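Local coordinates for XC6422 protein (Xanthomonas campestris, PDB 2FUK) that is a small serine alpha/beta-hydrolase without a lid, whose substrate the structure alone does not identify, at the interface of chains A and B. Coordinates in Å, arbitrary orientation; residue numbers count along the deposited sequence, not the author numbering. Chains: chain A/B, XC6422 protein.

The interface of chains A and B. Residues chain A 63, 67, 202, 205, 209; chain B 30, 67-68, 205, 209, 213.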
ATOM      1  N   ARG A  63       2.854   7.082  -3.740  1.00  7.79           N
ATOM      2  CA  ARG A  63       2.217   6.331  -2.666  1.00  8.95           C
ATOM      3  C   ARG A  63       3.254   5.627  -1.806  1.00  8.29           C
ATOM      4  O   ARG A  63       3.123   5.569  -0.587  1.00  9.06           O
ATOM      5  CB  ARG A  63       1.256   5.295  -3.247  1.00 10.32           C
ATOM      6  CG  ARG A  63       0.377   4.620  -2.205  1.00 15.41           C
ATOM      7  CD  ARG A  63      -0.556   3.629  -2.869  1.00 18.43           C
ATOM      8  NE  ARG A  63      -1.261   4.212  -4.009  1.00 22.63           N
ATOM      9  CZ  ARG A  63      -1.997   3.506  -4.861  1.00 24.51           C
ATOM     10  NH1 ARG A  63      -2.122   2.196  -4.689  1.00 24.54           N
ATOM     11  NH2 ARG A  63      -2.599   4.101  -5.885  1.00 26.55           N
ATOM     12  N   GLU A  67       3.573   6.370   2.241  1.00  9.43           N
ATOM     13  CA  GLU A  67       3.425   5.300   3.224  1.00  9.61           C
ATOM     14  C   GLU A  67       4.592   5.274   4.205  1.00 10.20           C
ATOM     15  O   GLU A  67       4.532   4.606   5.239  1.00 11.36           O
ATOM     16  CB  GLU A  67       3.288   3.946   2.520  1.00  9.61           C
ATOM     17  CG  GLU A  67       2.025   3.834   1.672  1.00  9.34           C
ATOM     18  CD  GLU A  67       1.869   2.485   0.987  1.00 12.26           C
ATOM     19  OE1 GLU A  67       2.851   1.713   0.950  1.00 12.58           O
ATOM     20  OE2 GLU A  67       0.765   2.204   0.467  1.00 12.13           O
ATOM     21  N   ILE A 202       3.227  -3.223  -7.355  1.00 10.98           N
ATOM     22  CA  ILE A 202       3.379  -3.541  -5.941  1.00 13.47           C
ATOM     23  C   ILE A 202       4.840  -3.901  -5.673  1.00 12.86           C
ATOM     24  O   ILE A 202       5.389  -3.581  -4.611  1.00 11.90           O
ATOM     25  CB  ILE A 202       2.462  -4.715  -5.541  1.00 15.10           C
ATOM     26  CG1 ILE A 202       2.539  -4.947  -4.036  1.00 15.52           C
ATOM     27  CG2 ILE A 202       2.870  -5.983  -6.295  1.00 18.39           C
ATOM     28  CD1 ILE A 202       1.529  -5.961  -3.543  1.00 18.94           C
ATOM     29  N   ARG A 205       6.762  -0.745  -5.522  1.00  9.50           N
ATOM     30  CA  ARG A 205       6.556  -0.113  -4.222  1.00  8.90           C
ATOM     31  C   ARG A 205       7.537  -0.695  -3.207  1.00  9.05           C
ATOM     32  O   ARG A 205       8.184   0.038  -2.467  1.00  8.36           O
ATOM     33  CB  ARG A 205       5.121  -0.359  -3.737  1.00 11.32           C
ATOM     34  CG  ARG A 205       4.761   0.350  -2.434  1.00 12.18           C
ATOM     35  CD  ARG A 205       3.471  -0.209  -1.859  1.00 13.16           C
ATOM     36  NE  ARG A 205       3.662  -1.578  -1.388  1.00 15.46           N
ATOM     37  CZ  ARG A 205       2.675  -2.410  -1.057  1.00 15.75           C
ATOM     38  NH1 ARG A 205       2.965  -3.633  -0.633  1.00 17.09           N
ATOM     39  NH2 ARG A 205       1.407  -2.029  -1.160  1.00 13.78           N
ATOM     40  N   GLN A 209      10.576   1.325  -1.211  1.00  8.88           N
ATOM     41  CA  GLN A 209      10.546   1.421   0.238  1.00  8.98           C
ATOM     42  C   GLN A 209      11.760   0.771   0.886  1.00 10.01           C
ATOM     43  O   GLN A 209      12.376   1.349   1.783  1.00 10.50           O
ATOM     44  CB  GLN A 209       9.234   0.833   0.769  1.00  8.30           C
ATOM     45  CG  GLN A 209       8.057   1.752   0.467  1.00  8.96           C
ATOM     46  CD  GLN A 209       6.704   1.228   0.913  1.00  8.53           C
ATOM     47  OE1 GLN A 209       5.734   1.984   0.964  1.00 10.01           O
ATOM     48  NE2 GLN A 209       6.625  -0.062   1.225  1.00  8.78           N
TER
ATOM     49  N   GLU B  30      -7.439  -3.766  -5.811  1.00 16.32           N
ATOM     50  CA  GLU B  30      -6.580  -2.680  -6.265  1.00 18.58           C
ATOM     51  C   GLU B  30      -6.555  -2.645  -7.787  1.00 18.32           C
ATOM     52  O   GLU B  30      -6.522  -3.695  -8.443  1.00 18.03           O
ATOM     53  CB  GLU B  30      -5.158  -2.901  -5.740  1.00 20.75           C
ATOM     54  CG  GLU B  30      -4.140  -1.831  -6.130  1.00 24.81           C
ATOM     55  CD  GLU B  30      -4.099  -0.676  -5.146  1.00 25.73           C
ATOM     56  OE1 GLU B  30      -5.076   0.101  -5.077  1.00 27.80           O
ATOM     57  OE2 GLU B  30      -3.084  -0.549  -4.424  1.00 28.35           O
ATOM     58  N   GLU B  67      -4.828  -5.382  -2.469  1.00  9.43           N
ATOM     59  CA  GLU B  67      -3.624  -5.143  -3.260  1.00  9.61           C
ATOM     60  C   GLU B  67      -3.139  -6.418  -3.941  1.00 10.20           C
ATOM     61  O   GLU B  67      -2.288  -6.373  -4.833  1.00 11.36           O
ATOM     62  CB  GLU B  67      -2.516  -4.553  -2.380  1.00  9.61           C
ATOM     63  CG  GLU B  67      -2.862  -3.175  -1.823  1.00  9.34           C
ATOM     64  CD  GLU B  67      -1.759  -2.572  -0.967  1.00 12.26           C
ATOM     65  OE1 GLU B  67      -0.826  -3.308  -0.583  1.00 12.58           O
ATOM     66  OE2 GLU B  67      -1.837  -1.360  -0.661  1.00 12.13           O
ATOM     67  N   LEU B  68      -3.682  -7.554  -3.518  1.00  9.30           N
ATOM     68  CA  LEU B  68      -3.326  -8.832  -4.116  1.00  8.87           C
ATOM     69  C   LEU B  68      -4.384  -9.253  -5.138  1.00  8.54           C
ATOM     70  O   LEU B  68      -4.329 -10.361  -5.674  1.00  9.62           O
ATOM     71  CB  LEU B  68      -3.192  -9.907  -3.042  1.00 10.32           C
ATOM     72  CG  LEU B  68      -2.073  -9.695  -2.020  1.00 11.45           C
ATOM     73  CD1 LEU B  68      -2.046 -10.869  -1.067  1.00 10.99           C
ATOM     74  CD2 LEU B  68      -0.743  -9.555  -2.733  1.00 12.03           C
ATOM     75  N   ARG B 205       0.918  -5.303   6.914  1.00  9.50           N
ATOM     76  CA  ARG B 205       0.558  -5.489   5.511  1.00  8.90           C
ATOM     77  C   ARG B 205       1.541  -6.454   4.852  1.00  9.05           C
ATOM     78  O   ARG B 205       1.141  -7.381   4.157  1.00  8.36           O
ATOM     79  CB  ARG B 205       0.598  -4.144   4.773  1.00 11.32           C
ATOM     80  CG  ARG B 205       0.133  -4.204   3.321  1.00 12.18           C
ATOM     81  CD  ARG B 205       0.520  -2.934   2.583  1.00 13.16           C
ATOM     82  NE  ARG B 205       1.968  -2.855   2.409  1.00 15.46           N
ATOM     83  CZ  ARG B 205       2.626  -1.765   2.018  1.00 15.75           C
ATOM     84  NH1 ARG B 205       3.945  -1.809   1.885  1.00 17.09           N
ATOM     85  NH2 ARG B 205       1.975  -0.634   1.773  1.00 13.78           N
ATOM     86  N   GLN B 209       0.693 -10.199   3.254  1.00  8.88           N
ATOM     87  CA  GLN B 209       0.913 -10.444   1.839  1.00  8.98           C
ATOM     88  C   GLN B 209       1.928 -11.550   1.595  1.00 10.01           C
ATOM     89  O   GLN B 209       1.704 -12.436   0.769  1.00 10.50           O
ATOM     90  CB  GLN B 209       1.313  -9.139   1.143  1.00  8.30           C
ATOM     91  CG  GLN B 209       0.124  -8.195   1.016  1.00  8.96           C
ATOM     92  CD  GLN B 209       0.438  -6.852   0.381  1.00  8.53           C
ATOM     93  OE1 GLN B 209      -0.475  -6.126  -0.011  1.00 10.01           O
ATOM     94  NE2 GLN B 209       1.719  -6.509   0.287  1.00  8.78           N
ATOM     95  N   ARG B 213       0.781 -15.127  -0.096  1.00 11.01           N
ATOM     96  CA  ARG B 213       1.241 -15.108  -1.488  1.00 13.22           C
ATOM     97  C   ARG B 213       1.087 -16.415  -2.263  1.00 12.07           C
ATOM     98  O   ARG B 213       0.500 -16.447  -3.351  1.00 11.46           O
ATOM     99  CB  ARG B 213       2.710 -14.695  -1.541  1.00 15.88           C
ATOM    100  CG  ARG B 213       3.342 -14.837  -2.915  1.00 20.81           C
ATOM    101  CD  ARG B 213       2.827 -13.766  -3.841  1.00 22.16           C
ATOM    102  NE  ARG B 213       3.240 -12.437  -3.406  1.00 25.21           N
ATOM    103  CZ  ARG B 213       2.709 -11.305  -3.854  1.00 24.85           C
ATOM    104  NH1 ARG B 213       3.155 -10.142  -3.402  1.00 26.47           N
ATOM    105  NH2 ARG B 213       1.713 -11.334  -4.733  1.00 25.69           N
TER
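Helices 201-212 of both chains meet across a two-fold axis, joined by the end of helix 56-66 of chain A, the loop residue after it in each chain, and a loop of chain B carrying B:Glu30. This patch of the deposited dimer, which may or may not be the biological one, illustrates how like charges can be paired when a carboxylate of the partner chain meets each at its edge. A:Arg205 and B:Arg205 reach tip to tip, CG anti to the backbone N (chi1 -176°) and the chain bent at chi3, so that their guanidinium groups stack face to face, centre over centre. The two planes are 6° apart. Repulsion between them is presumably offset by two symmetric salt bridges. A:Arg205 NH2 donates to B:Glu67 OE1 at 2.6 Å in a fairly straight bond (163° at H). The acceptor lies in the guanidinium plane, but the N-H comes from above the carboxylate plane; the extended B:Glu67 crosses A:Arg205 at about a right angle. CG1 of A:Ile202 lies over the opposite face of A:Arg205, offset toward the rim, while its CD1 points at the B:Gln209 amide, 3.9 Å from NE2. That amide lies nearly coplanar with the A:Arg205 guanidinium, at its edge. Farther out, A:Arg63 meets B:Glu30 tip to tip in a salt bridge without hydrogen-bond geometry, its NH1 2.9 Å from OE2 of the B:Glu30 carboxylate.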